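Local coordinates for protein 3-dehydroquinate dehydratase (Aquifex aeolicus, PDB 2YSW) that catalyses the dehydration of 3-dehydroquinate to 3-dehydroshikimate in chorismate biosynthesis, through a Schiff base with its substrate, at residues 1-6 / 23-28; 7-12 / 32-37; 41-46 / 78-83; 114-119 / 142-147; 166-171 / 187-192. All coordinates share one frame; numbering follows the deposited sequence.

Interaction 1. Residues 1-6 / 23-28; sequences MLIAVP and GADIVE
D25 reaches over to the start of strand 2-6 with its whole side chain. Its CB packs on I3 O at 3.7 Å; with CG anti to the carbonyl carbon (chi1 -56°), the carboxylate then turns along the neighbouring backbone, where CG lies 4.1 Å from L2 CD2. At the tip, OD2 accepts a hydrogen bond from I3 N on its anti lone pair, 2.9 Å away and nearly straight at 168°. The same oxygen forms a salt bridge with R213, which also binds M1 O. Parallel pairing takes over from here, the first two strands of the TIM barrel being joined through helix 12-21 as a beta-alpha-beta unit. I3 O accepts from both D25 N and I26 N, and the ladder continues from V5 N to I26 O (2.9 Å) and from E28 N to V5 O (2.8 Å). An alanine in place of D25 would probably leave I3 N and the R213 guanidinium without their shared acceptor. A4 CB meets I26 CB at 3.8 Å on the face they share with P6 and E28. There E28, predicted to bind 3-dehydroquinate, has OE1 3.5 Å from P6 CG and OE2 hydrogen-bonded to T59, its side chain lying near the Schiff-base lysine K142.

Interaction 2. Residues 7-12 / 32-37; sequences LDDTNF and DQFSDT
D9 OD2 is gripped by three donors: S35 OG donates to it at 2.6 Å, S35 N at 3.0 Å, and Y41 OH of helix 39-51 forms a third hydrogen bond. The contact illustrates how loops at the C-terminal ends of TIM-barrel strands are tied to each other, here the loop after strand 2-7 and the loop after strand 26-30. The two S35 donors approach differently. The hydroxyl comes in on the syn side, close to the carboxylate plane, whereas the amide sits well above that plane and adds only a weak bond to OD1. With three hydrogen bonds on one oxygen, the carboxylate is fixed in rotation, and its negative charge is probably stabilised by these bonds although D9 is buried. Its CG occupies the crowded position between backbone N and carbonyl carbon (chi1 63°), which carries the carboxylate on toward S35 and brings CB over the F34 ring. That methylene makes a CH-pi contact 3.8 Å from the ring centroid, only 9° off the normal. L7 O meets the same ring at its edge, lying in its plane, and L29 of strand 26-30 packs against F34 as well. One residue before D9, the aspartate D8 shapes its own loop. Its OD1 receives T10 N, closing an Asx turn, together with T10 OG1, both from the same face of the carboxylate, and a type II turn from D9 leads into helix 12-21. Alongside, D8 CB rests on the neighbouring loop, 3.9 Å from Q33 CB.

Interaction 3. Residues 41-46 / 78-83; sequences YVKEKL and EELSPL
L80 pushes its two methyl groups into the flank of helix 41-46, and each finds a different partner. CD1 presses against V42 CG1 at 3.5 Å, tighter than usual van der Waals contact, while CD2 lies 3.7 Å from K43 CB. With CG anti to the carbonyl carbon (chi1 -59°), the side chain of L80 forks between V42 and K43, and its CB is in turn met by L46 CD2 at 4.0 Å. This inner part is buried: V42 and L80 both rest on L58 of strand 55-59, and L46 lies on T56 and L29, so the helices pack together on the outer side of the barrel sheet. Toward solvent the contact thins. There the exposed L83 brings CD1 to 3.9 Å from K43 NZ, the ammonium at the end of an aliphatic chain that bends only at its last torsion. The polar groups on this side find their partners on helix 39-51: the K43 charge is paired with E47, one turn further along, and L83 O is hydrogen-bonded to H50. The chemistry therefore implies that V42, L46, L80 and the K43 CB methylene adhere by apolar burial and close shape fit, while the H50 bond adds a polar tie at the outer end.

Interaction 4. Residues 114-119 / 142-147; sequences SYHNFE and KIAVKA
K142 runs out fully extended, CG anti to its backbone N (chi1 176°), while the imidazole of H116 swings back beside its own backbone N with chi1 -69°; together these torsions bring K142 NZ and H116 NE2 to 4.0 Å. The two strands are neighbours in the barrel, linked through helix 124-136 as a beta-alpha-beta unit and almost exactly parallel. Bonds alternate between them: Y115 N to K142 O, A144 N to Y115 O at 3.0 Å, N117 N to A144 O, and K146 N to N117 O at 2.8 Å. On the face carrying H116, A144 CB supports the imidazole, 3.7 Å from CD2, and S114 CB lies 3.8 Å from K142 CD, flanking the lysine's aliphatic part. Second-shell residues fix these groups, for E65 is hydrogen-bonded to H116 ND1 and D88 to S114 OG. On the opposite face V145 CG1 packs at the edge of the Y115 ring, 3.7 Å from CE2, while N117 ND2 bonds to Y115 OH. Past the strand ends, a water donates to F118 O at 2.6 Å and is held only weakly by K146 NZ. H116 is the proton donor and acceptor, and K142 forms the Schiff base with the substrate. Pairing of their strands thus sets the Schiff-base lysine and the proton-shuttling imidazole side by side, consistent with both acting on one substrate.

Interaction 5. Residues 166-171 / 187-192; sequences EKILIS and GSVITY
The Y192 ring is met at its edge by two isoleucines, I168 CG2 at 3.8 Å from CE1 and I170 CD1 at 4.1 Å from CD1, while one face takes the cation-pi contact of K142, the Schiff-base lysine. I168 carries most of the apolar contact. Its CG2 touches the tyrosine, CD1 reaches I190 CD1 at 3.9 Å, and CG1 lies 4.0 Å from V189 CG2. An alanine in its place is likely to open a gap between the strands, leaving I190 CD1 without its mate and the tyrosine ring freer to turn beside the lysine. Polar bonds join the same backbones nearby. V189 N donates to K167 O at 2.8 Å, and S188, with OG anti to the backbone N (chi1 -176°), offers its hydroxyl oxygen to L169 N in an almost straight bond of 3.0 Å. The hydroxyl appears to accept where a strand carbonyl might otherwise do so. K167 and S188 form a lone bridge just ahead of the strands, whose axes then run 6.9 Å apart. Through this bridge and side-chain packing the seventh and eighth strands close the TIM barrel. Strand 140-146 borders 168-171 on its other side, strand 2-7 borders 190-192, and helices 150-160 and 179-182 pack against L169 and Y192 respectively.

From the N terminus, interaction 1 closes the first beta-alpha-beta loop, and interaction 2 crosses it, since their segments alternate: the strands pair first, then the loops that follow them, with E28 O and L7 N joining the two contacts. Interaction 3 comes next in series and leaves the sheet for the outer helices, meeting interaction 2 where Y41 and K45 reach the D9 and F34 loops. Interaction 4 closes a later beta-alpha-beta unit on the far side of the chain's centre from interaction 1. Interaction 5 then completes the ring, hydrogen-bonded to interaction 4 through strands 140-146 and 168-172 and to interaction 1 through strands 2-7 and 190-192. None nests inside another.

Interaction 1. Residues 1-6 / 23-28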
# COMPACT_ATOMS: atom_id res chain seq x y z
N MET A 1 1.29 7.60 11.24
CA MET A 1 0.08 6.69 11.22
C MET A 1 -0.31 6.26 12.65
O MET A 1 0.42 5.49 13.31
CB MET A 1 0.38 5.44 10.36
CG MET A 1 -0.75 4.39 10.33
SD MET A 1 -0.36 2.90 9.37
CE MET A 1 -1.28 3.20 8.07
N LEU A 2 -1.45 6.76 13.12
CA LEU A 2 -1.96 6.41 14.44
C LEU A 2 -2.76 5.13 14.27
O LEU A 2 -3.56 5.01 13.34
CB LEU A 2 -2.86 7.53 14.97
CG LEU A 2 -2.12 8.87 15.17
CD1 LEU A 2 -3.09 9.96 15.58
CD2 LEU A 2 -1.04 8.68 16.23
N ILE A 3 -2.56 4.18 15.17
CA ILE A 3 -3.26 2.90 15.10
C ILE A 3 -4.35 2.85 16.16
O ILE A 3 -4.09 3.06 17.35
CB ILE A 3 -2.29 1.72 15.31
CG1 ILE A 3 -1.22 1.74 14.21
CG2 ILE A 3 -3.05 0.38 15.26
CD1 ILE A 3 -0.15 0.66 14.35
N ALA A 4 -5.57 2.58 15.72
CA ALA A 4 -6.70 2.52 16.62
C ALA A 4 -7.23 1.11 16.70
O ALA A 4 -7.15 0.35 15.74
CB ALA A 4 -7.79 3.47 16.13
N VAL A 5 -7.76 0.75 17.87
CA VAL A 5 -8.33 -0.57 18.09
C VAL A 5 -9.73 -0.39 18.64
O VAL A 5 -9.93 0.27 19.67
CB VAL A 5 -7.50 -1.39 19.11
CG1 VAL A 5 -8.18 -2.72 19.39
CG2 VAL A 5 -6.10 -1.62 18.58
N PRO A 6 -10.74 -0.94 17.94
CA PRO A 6 -12.13 -0.85 18.37
C PRO A 6 -12.37 -1.86 19.49
O PRO A 6 -11.93 -3.00 19.40
CB PRO A 6 -12.92 -1.21 17.11
CG PRO A 6 -11.95 -0.94 15.98
CD PRO A 6 -10.65 -1.42 16.55
N GLY A 23 1.32 -1.70 21.34
CA GLY A 23 1.59 -0.53 20.53
C GLY A 23 0.43 0.30 19.97
O GLY A 23 0.66 1.15 19.12
N ALA A 24 -0.79 0.06 20.43
CA ALA A 24 -1.92 0.84 19.92
C ALA A 24 -1.81 2.28 20.42
O ALA A 24 -1.36 2.53 21.54
CB ALA A 24 -3.24 0.23 20.38
N ASP A 25 -2.20 3.24 19.58
CA ASP A 25 -2.16 4.64 19.96
C ASP A 25 -3.55 5.10 20.41
O ASP A 25 -3.69 6.05 21.18
CB ASP A 25 -1.74 5.51 18.78
CG ASP A 25 -0.41 5.10 18.18
OD1 ASP A 25 0.64 5.29 18.85
OD2 ASP A 25 -0.40 4.58 17.05
N ILE A 26 -4.57 4.42 19.91
CA ILE A 26 -5.95 4.79 20.20
C ILE A 26 -6.86 3.60 20.45
O ILE A 26 -6.64 2.50 19.94
CB ILE A 26 -6.56 5.57 18.99
CG1 ILE A 26 -5.75 6.84 18.72
CG2 ILE A 26 -8.03 5.89 19.25
CD1 ILE A 26 -6.13 7.52 17.39
N VAL A 27 -7.87 3.84 21.28
CA VAL A 27 -8.89 2.84 21.55
C VAL A 27 -10.19 3.50 21.11
O VAL A 27 -10.54 4.59 21.58
CB VAL A 27 -9.01 2.49 23.05
CG1 VAL A 27 -10.34 1.77 23.28
CG2 VAL A 27 -7.86 1.59 23.48
N GLU A 28 -10.88 2.87 20.17
CA GLU A 28 -12.15 3.39 19.72
C GLU A 28 -13.22 2.66 20.53
O GLU A 28 -13.32 1.43 20.48
CB GLU A 28 -12.38 3.13 18.23
CG GLU A 28 -13.79 3.52 17.78
CD GLU A 28 -14.09 3.17 16.33
OE1 GLU A 28 -13.67 2.08 15.89
OE2 GLU A 28 -14.75 3.98 15.64

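Interaction 2. Residues 7-12 / 32-37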
# COMPACT_ATOMS: atom_id res chain seq x y z
N LEU A 7 -13.06 -1.44 20.54
CA LEU A 7 -13.33 -2.34 21.65
C LEU A 7 -14.73 -2.14 22.18
O LEU A 7 -15.21 -1.01 22.24
CB LEU A 7 -12.35 -2.07 22.80
CG LEU A 7 -10.85 -2.36 22.61
CD1 LEU A 7 -10.10 -1.98 23.88
CD2 LEU A 7 -10.65 -3.84 22.28
N ASP A 8 -15.40 -3.23 22.55
CA ASP A 8 -16.71 -3.10 23.16
C ASP A 8 -16.37 -3.11 24.65
O ASP A 8 -15.20 -2.98 25.01
CB ASP A 8 -17.67 -4.26 22.80
CG ASP A 8 -17.10 -5.63 23.10
OD1 ASP A 8 -16.33 -5.80 24.07
OD2 ASP A 8 -17.45 -6.57 22.36
N ASP A 9 -17.35 -3.27 25.52
CA ASP A 9 -17.07 -3.21 26.95
C ASP A 9 -16.75 -4.53 27.65
O ASP A 9 -16.59 -4.55 28.87
CB ASP A 9 -18.21 -2.50 27.68
CG ASP A 9 -19.53 -3.23 27.55
OD1 ASP A 9 -19.68 -3.98 26.56
OD2 ASP A 9 -20.40 -3.06 28.43
N THR A 10 -16.67 -5.63 26.91
CA THR A 10 -16.36 -6.93 27.51
C THR A 10 -14.85 -7.05 27.72
O THR A 10 -14.08 -6.78 26.81
CB THR A 10 -16.82 -8.09 26.61
OG1 THR A 10 -16.05 -8.08 25.40
CG2 THR A 10 -18.30 -7.95 26.26
N ASN A 11 -14.43 -7.46 28.92
CA ASN A 11 -13.00 -7.61 29.23
C ASN A 11 -12.22 -6.34 28.95
O ASN A 11 -11.05 -6.41 28.56
CB ASN A 11 -12.37 -8.70 28.38
CG ASN A 11 -12.58 -10.06 28.94
OD1 ASN A 11 -13.67 -10.62 28.84
ND2 ASN A 11 -11.53 -10.62 29.54
N PHE A 12 -12.84 -5.19 29.16
CA PHE A 12 -12.18 -3.93 28.87
C PHE A 12 -10.76 -3.77 29.41
O PHE A 12 -9.83 -3.48 28.65
CB PHE A 12 -13.02 -2.76 29.36
CG PHE A 12 -12.72 -1.48 28.63
CD1 PHE A 12 -13.15 -1.30 27.32
CD2 PHE A 12 -11.98 -0.48 29.25
CE1 PHE A 12 -12.86 -0.14 26.63
CE2 PHE A 12 -11.68 0.70 28.56
CZ PHE A 12 -12.12 0.87 27.25
N ASP A 32 -22.01 1.54 20.68
CA ASP A 32 -23.19 0.88 20.12
C ASP A 32 -23.16 -0.63 20.39
O ASP A 32 -24.16 -1.31 20.20
CB ASP A 32 -23.27 1.12 18.61
CG ASP A 32 -21.99 0.76 17.89
OD1 ASP A 32 -21.01 1.53 18.02
OD2 ASP A 32 -21.95 -0.29 17.22
N GLN A 33 -22.00 -1.13 20.81
CA GLN A 33 -21.84 -2.55 21.12
C GLN A 33 -21.69 -2.77 22.64
O GLN A 33 -21.42 -3.88 23.08
CB GLN A 33 -20.60 -3.12 20.42
CG GLN A 33 -20.59 -2.95 18.91
CD GLN A 33 -21.77 -3.62 18.23
OE1 GLN A 33 -22.74 -2.96 17.85
NE2 GLN A 33 -21.70 -4.94 18.09
N PHE A 34 -21.86 -1.70 23.42
CA PHE A 34 -21.73 -1.78 24.87
C PHE A 34 -22.97 -2.42 25.49
O PHE A 34 -24.07 -2.29 24.96
CB PHE A 34 -21.55 -0.37 25.47
CG PHE A 34 -20.11 0.09 25.53
CD1 PHE A 34 -19.15 -0.40 24.65
CD2 PHE A 34 -19.72 1.06 26.47
CE1 PHE A 34 -17.82 0.06 24.69
CE2 PHE A 34 -18.41 1.53 26.52
CZ PHE A 34 -17.46 1.03 25.63
N SER A 35 -22.80 -3.09 26.62
CA SER A 35 -23.93 -3.70 27.31
C SER A 35 -24.58 -2.66 28.24
O SER A 35 -25.65 -2.89 28.79
CB SER A 35 -23.48 -4.92 28.11
OG SER A 35 -22.45 -4.59 29.02
N ASP A 36 -23.92 -1.51 28.39
CA ASP A 36 -24.40 -0.42 29.23
C ASP A 36 -23.96 0.87 28.54
O ASP A 36 -22.78 1.03 28.23
CB ASP A 36 -23.76 -0.50 30.62
CG ASP A 36 -24.34 0.50 31.62
OD1 ASP A 36 -24.86 1.56 31.20
OD2 ASP A 36 -24.26 0.22 32.84
N THR A 37 -24.89 1.79 28.30
CA THR A 37 -24.53 3.05 27.64
C THR A 37 -24.81 4.27 28.52
O THR A 37 -24.87 5.41 28.04
CB THR A 37 -25.28 3.23 26.28
OG1 THR A 37 -26.68 3.44 26.53
CG2 THR A 37 -25.11 1.99 25.40

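Interaction 3. Residues 41-46 / 78-83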
# COMPACT_ATOMS: atom_id res chain seq x y z
N TYR A 41 -20.93 5.27 32.91
CA TYR A 41 -20.31 4.02 32.53
C TYR A 41 -19.36 4.31 31.35
O TYR A 41 -18.20 3.90 31.35
CB TYR A 41 -21.38 3.01 32.10
CG TYR A 41 -20.90 1.61 31.80
CD1 TYR A 41 -20.71 0.68 32.81
CD2 TYR A 41 -20.68 1.20 30.48
CE1 TYR A 41 -20.33 -0.63 32.53
CE2 TYR A 41 -20.31 -0.11 30.18
CZ TYR A 41 -20.13 -1.02 31.21
OH TYR A 41 -19.79 -2.32 30.92
N VAL A 42 -19.85 5.05 30.35
CA VAL A 42 -19.03 5.37 29.18
C VAL A 42 -17.89 6.32 29.56
O VAL A 42 -16.75 6.15 29.11
CB VAL A 42 -19.89 6.01 28.04
CG1 VAL A 42 -19.00 6.38 26.85
CG2 VAL A 42 -20.97 5.02 27.59
N LYS A 43 -18.19 7.29 30.42
CA LYS A 43 -17.20 8.25 30.89
C LYS A 43 -16.04 7.51 31.56
O LYS A 43 -14.87 7.81 31.32
CB LYS A 43 -17.86 9.22 31.88
CG LYS A 43 -16.91 10.14 32.66
CD LYS A 43 -17.74 11.16 33.45
CE LYS A 43 -16.95 11.85 34.56
NZ LYS A 43 -15.73 12.52 34.04
N GLU A 44 -16.37 6.54 32.40
CA GLU A 44 -15.35 5.75 33.09
C GLU A 44 -14.42 5.05 32.09
O GLU A 44 -13.22 5.00 32.29
CB GLU A 44 -16.04 4.74 34.00
CG GLU A 44 -15.16 3.57 34.42
CD GLU A 44 -14.36 3.85 35.66
OE1 GLU A 44 -14.98 4.07 36.73
OE2 GLU A 44 -13.11 3.84 35.58
N LYS A 45 -14.99 4.51 31.00
CA LYS A 45 -14.20 3.81 29.98
C LYS A 45 -13.22 4.78 29.33
O LYS A 45 -12.09 4.42 29.01
CB LYS A 45 -15.12 3.22 28.90
CG LYS A 45 -16.00 2.10 29.39
CD LYS A 45 -15.17 0.95 29.93
CE LYS A 45 -16.04 -0.11 30.57
NZ LYS A 45 -15.21 -1.00 31.45
N LEU A 46 -13.68 6.00 29.11
CA LEU A 46 -12.86 7.04 28.51
C LEU A 46 -11.64 7.33 29.39
O LEU A 46 -10.50 7.34 28.92
CB LEU A 46 -13.69 8.32 28.33
CG LEU A 46 -14.16 8.81 26.95
CD1 LEU A 46 -14.02 7.75 25.88
CD2 LEU A 46 -15.59 9.31 27.05
N GLU A 78 -23.05 14.83 23.26
CA GLU A 78 -22.94 16.18 23.80
C GLU A 78 -22.16 16.30 25.11
O GLU A 78 -21.37 17.23 25.28
CB GLU A 78 -24.33 16.79 23.97
CG GLU A 78 -25.03 17.06 22.64
CD GLU A 78 -26.50 17.40 22.80
OE1 GLU A 78 -26.97 17.56 23.95
OE2 GLU A 78 -27.20 17.51 21.77
N GLU A 79 -22.34 15.35 26.02
CA GLU A 79 -21.66 15.40 27.31
C GLU A 79 -20.27 14.77 27.41
O GLU A 79 -19.47 15.18 28.25
CB GLU A 79 -22.54 14.78 28.39
CG GLU A 79 -23.91 15.39 28.52
CD GLU A 79 -24.24 15.71 29.96
OE1 GLU A 79 -23.31 16.14 30.69
OE2 GLU A 79 -25.41 15.53 30.36
N LEU A 80 -19.97 13.78 26.58
CA LEU A 80 -18.67 13.13 26.66
C LEU A 80 -17.69 13.51 25.56
O LEU A 80 -16.51 13.17 25.63
CB LEU A 80 -18.86 11.61 26.71
CG LEU A 80 -19.71 11.11 27.88
CD1 LEU A 80 -19.83 9.60 27.81
CD2 LEU A 80 -19.08 11.54 29.21
N SER A 81 -18.18 14.20 24.54
CA SER A 81 -17.33 14.64 23.44
C SER A 81 -16.17 15.49 23.95
O SER A 81 -15.04 15.35 23.48
CB SER A 81 -18.13 15.47 22.43
OG SER A 81 -18.67 14.62 21.45
N PRO A 82 -16.44 16.40 24.90
CA PRO A 82 -15.34 17.22 25.40
C PRO A 82 -14.33 16.42 26.21
O PRO A 82 -13.24 16.91 26.49
CB PRO A 82 -16.06 18.29 26.24
CG PRO A 82 -17.30 17.60 26.70
CD PRO A 82 -17.73 16.82 25.47
N LEU A 83 -14.67 15.19 26.55
CA LEU A 83 -13.77 14.36 27.34
C LEU A 83 -13.04 13.30 26.50
O LEU A 83 -12.27 12.50 27.03
CB LEU A 83 -14.55 13.68 28.47
CG LEU A 83 -15.34 14.65 29.37
CD1 LEU A 83 -16.18 13.88 30.38
CD2 LEU A 83 -14.38 15.57 30.09

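Interaction 4. Residues 114-119 / 142-147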
# COMPACT_ATOMS: atom_id res chain seq x y z
N SER A 114 -17.96 10.61 9.70
CA SER A 114 -17.91 9.41 8.88
C SER A 114 -19.07 9.01 7.97
O SER A 114 -20.22 9.41 8.15
CB SER A 114 -17.59 8.22 9.79
OG SER A 114 -18.56 8.11 10.82
N TYR A 115 -18.70 8.18 7.00
CA TYR A 115 -19.60 7.64 6.01
C TYR A 115 -19.21 6.17 5.83
O TYR A 115 -18.05 5.86 5.58
CB TYR A 115 -19.43 8.37 4.67
CG TYR A 115 -20.15 7.69 3.52
CD1 TYR A 115 -21.50 7.94 3.26
CD2 TYR A 115 -19.49 6.77 2.71
CE1 TYR A 115 -22.17 7.29 2.22
CE2 TYR A 115 -20.15 6.11 1.67
CZ TYR A 115 -21.48 6.38 1.43
OH TYR A 115 -22.13 5.72 0.41
N HIS A 116 -20.18 5.27 5.97
CA HIS A 116 -19.95 3.84 5.79
C HIS A 116 -20.81 3.29 4.67
O HIS A 116 -21.94 3.73 4.47
CB HIS A 116 -20.28 3.06 7.07
CG HIS A 116 -19.35 3.32 8.21
ND1 HIS A 116 -19.37 4.49 8.94
CD2 HIS A 116 -18.34 2.57 8.72
CE1 HIS A 116 -18.41 4.45 9.84
NE2 HIS A 116 -17.77 3.31 9.73
N ASN A 117 -20.27 2.34 3.92
CA ASN A 117 -21.04 1.68 2.87
C ASN A 117 -20.51 0.25 2.83
O ASN A 117 -19.39 -0.01 2.39
CB ASN A 117 -20.86 2.35 1.50
CG ASN A 117 -21.89 1.85 0.50
OD1 ASN A 117 -22.13 0.65 0.40
ND2 ASN A 117 -22.50 2.77 -0.24
N PHE A 118 -21.33 -0.67 3.33
CA PHE A 118 -20.95 -2.07 3.41
C PHE A 118 -21.23 -2.86 2.13
O PHE A 118 -20.97 -4.06 2.09
CB PHE A 118 -21.67 -2.71 4.59
CG PHE A 118 -21.30 -2.12 5.92
CD1 PHE A 118 -20.21 -2.60 6.64
CD2 PHE A 118 -22.03 -1.06 6.45
CE1 PHE A 118 -19.85 -2.03 7.87
CE2 PHE A 118 -21.68 -0.49 7.67
CZ PHE A 118 -20.59 -0.97 8.38
N GLU A 119 -21.72 -2.19 1.10
CA GLU A 119 -22.04 -2.88 -0.14
C GLU A 119 -21.08 -2.61 -1.28
O GLU A 119 -20.78 -3.50 -2.09
CB GLU A 119 -23.46 -2.51 -0.60
CG GLU A 119 -24.53 -2.70 0.46
CD GLU A 119 -25.92 -2.36 -0.04
OE1 GLU A 119 -26.08 -1.36 -0.78
OE2 GLU A 119 -26.87 -3.09 0.31
N LYS A 142 -14.16 10.80 7.26
CA LYS A 142 -13.83 9.39 7.28
C LYS A 142 -14.70 8.62 6.30
O LYS A 142 -15.93 8.71 6.33
CB LYS A 142 -14.04 8.79 8.67
CG LYS A 142 -13.79 7.28 8.71
CD LYS A 142 -14.09 6.69 10.07
CE LYS A 142 -13.85 5.18 10.07
NZ LYS A 142 -14.28 4.54 11.35
N ILE A 143 -14.05 7.85 5.43
CA ILE A 143 -14.76 7.05 4.45
C ILE A 143 -14.32 5.60 4.62
O ILE A 143 -13.14 5.27 4.49
CB ILE A 143 -14.45 7.50 3.00
CG1 ILE A 143 -14.96 8.93 2.78
CG2 ILE A 143 -15.15 6.58 2.00
CD1 ILE A 143 -14.73 9.46 1.37
N ALA A 144 -15.28 4.75 4.96
CA ALA A 144 -15.04 3.32 5.14
C ALA A 144 -16.06 2.67 4.22
O ALA A 144 -17.26 2.68 4.50
CB ALA A 144 -15.28 2.91 6.60
N VAL A 145 -15.57 2.12 3.11
CA VAL A 145 -16.45 1.50 2.14
C VAL A 145 -15.91 0.17 1.64
O VAL A 145 -14.70 -0.03 1.52
CB VAL A 145 -16.66 2.46 0.93
CG1 VAL A 145 -17.35 3.74 1.39
CG2 VAL A 145 -15.32 2.78 0.28
N LYS A 146 -16.84 -0.74 1.35
CA LYS A 146 -16.53 -2.09 0.87
C LYS A 146 -15.91 -2.09 -0.53
O LYS A 146 -16.49 -1.55 -1.47
CB LYS A 146 -17.81 -2.93 0.87
CG LYS A 146 -17.74 -4.28 0.13
CD LYS A 146 -16.92 -5.31 0.87
CE LYS A 146 -16.92 -6.65 0.13
NZ LYS A 146 -18.30 -7.24 0.01
N ALA A 147 -14.74 -2.70 -0.67
CA ALA A 147 -14.10 -2.80 -1.98
C ALA A 147 -14.56 -4.12 -2.60
O ALA A 147 -14.53 -5.17 -1.94
CB ALA A 147 -12.58 -2.80 -1.85
O HOH W 1 -21.52 -6.38 0.94

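Interaction 5. Residues 166-171 / 187-192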
# COMPACT_ATOMS: atom_id res chain seq x y z
N GLU A 166 -6.39 16.33 5.66
CA GLU A 166 -6.32 15.24 6.62
C GLU A 166 -7.62 14.43 6.47
O GLU A 166 -8.70 15.02 6.32
CB GLU A 166 -6.21 15.85 8.02
CG GLU A 166 -5.77 14.91 9.11
CD GLU A 166 -5.40 15.66 10.38
OE1 GLU A 166 -6.31 16.20 11.05
OE2 GLU A 166 -4.18 15.74 10.68
N LYS A 167 -7.52 13.10 6.51
CA LYS A 167 -8.71 12.27 6.38
C LYS A 167 -8.44 10.86 6.86
O LYS A 167 -7.30 10.52 7.22
CB LYS A 167 -9.20 12.23 4.92
CG LYS A 167 -8.11 11.85 3.91
CD LYS A 167 -8.66 11.78 2.48
CE LYS A 167 -9.11 13.14 1.97
NZ LYS A 167 -7.96 14.04 1.75
N ILE A 168 -9.48 10.03 6.84
CA ILE A 168 -9.40 8.64 7.24
C ILE A 168 -10.07 7.83 6.12
O ILE A 168 -11.26 8.00 5.85
CB ILE A 168 -10.13 8.40 8.58
CG1 ILE A 168 -9.49 9.26 9.68
CG2 ILE A 168 -10.06 6.93 8.95
CD1 ILE A 168 -10.25 9.28 11.00
N LEU A 169 -9.29 6.97 5.48
CA LEU A 169 -9.77 6.15 4.36
C LEU A 169 -9.65 4.66 4.64
O LEU A 169 -8.57 4.16 4.96
CB LEU A 169 -8.97 6.48 3.09
CG LEU A 169 -9.00 7.93 2.61
CD1 LEU A 169 -7.92 8.17 1.57
CD2 LEU A 169 -10.38 8.25 2.05
N ILE A 170 -10.76 3.95 4.49
CA ILE A 170 -10.78 2.51 4.69
C ILE A 170 -11.57 1.78 3.60
O ILE A 170 -12.75 2.06 3.38
CB ILE A 170 -11.46 2.11 6.04
CG1 ILE A 170 -10.78 2.80 7.24
CG2 ILE A 170 -11.40 0.59 6.21
CD1 ILE A 170 -9.32 2.44 7.44
N SER A 171 -10.90 0.87 2.91
CA SER A 171 -11.57 0.04 1.92
C SER A 171 -11.78 -1.25 2.72
O SER A 171 -10.82 -1.94 3.06
CB SER A 171 -10.68 -0.25 0.70
OG SER A 171 -10.43 0.92 -0.05
N GLY A 187 -2.74 10.26 2.74
CA GLY A 187 -3.34 11.21 3.66
C GLY A 187 -4.23 10.66 4.75
O GLY A 187 -4.84 11.44 5.49
N SER A 188 -4.34 9.33 4.86
CA SER A 188 -5.17 8.73 5.91
C SER A 188 -4.36 8.74 7.20
O SER A 188 -3.32 8.08 7.31
CB SER A 188 -5.57 7.30 5.54
OG SER A 188 -6.44 6.77 6.52
N VAL A 189 -4.84 9.49 8.19
CA VAL A 189 -4.14 9.65 9.46
C VAL A 189 -4.34 8.58 10.51
O VAL A 189 -3.52 8.44 11.42
CB VAL A 189 -4.49 11.00 10.09
CG1 VAL A 189 -4.01 12.13 9.18
CG2 VAL A 189 -5.99 11.10 10.30
N ILE A 190 -5.42 7.82 10.42
CA ILE A 190 -5.69 6.78 11.40
C ILE A 190 -6.07 5.47 10.71
O ILE A 190 -6.77 5.48 9.70
CB ILE A 190 -6.86 7.21 12.34
CG1 ILE A 190 -6.43 8.42 13.17
CG2 ILE A 190 -7.29 6.05 13.22
CD1 ILE A 190 -7.57 9.16 13.84
N THR A 191 -5.57 4.35 11.23
CA THR A 191 -5.91 3.05 10.67
C THR A 191 -6.50 2.24 11.81
O THR A 191 -6.21 2.50 12.98
CB THR A 191 -4.67 2.34 10.06
OG1 THR A 191 -5.10 1.18 9.33
CG2 THR A 191 -3.69 1.90 11.15
N TYR A 192 -7.35 1.27 11.49
CA TYR A 192 -8.00 0.47 12.51
C TYR A 192 -7.56 -0.99 12.48
O TYR A 192 -7.45 -1.58 11.41
CB TYR A 192 -9.52 0.55 12.35
CG TYR A 192 -10.08 1.96 12.48
CD1 TYR A 192 -9.88 2.90 11.47
CD2 TYR A 192 -10.77 2.36 13.63
CE1 TYR A 192 -10.35 4.22 11.61
CE2 TYR A 192 -11.24 3.67 13.77
CZ TYR A 192 -11.03 4.59 12.76
OH TYR A 192 -11.50 5.88 12.88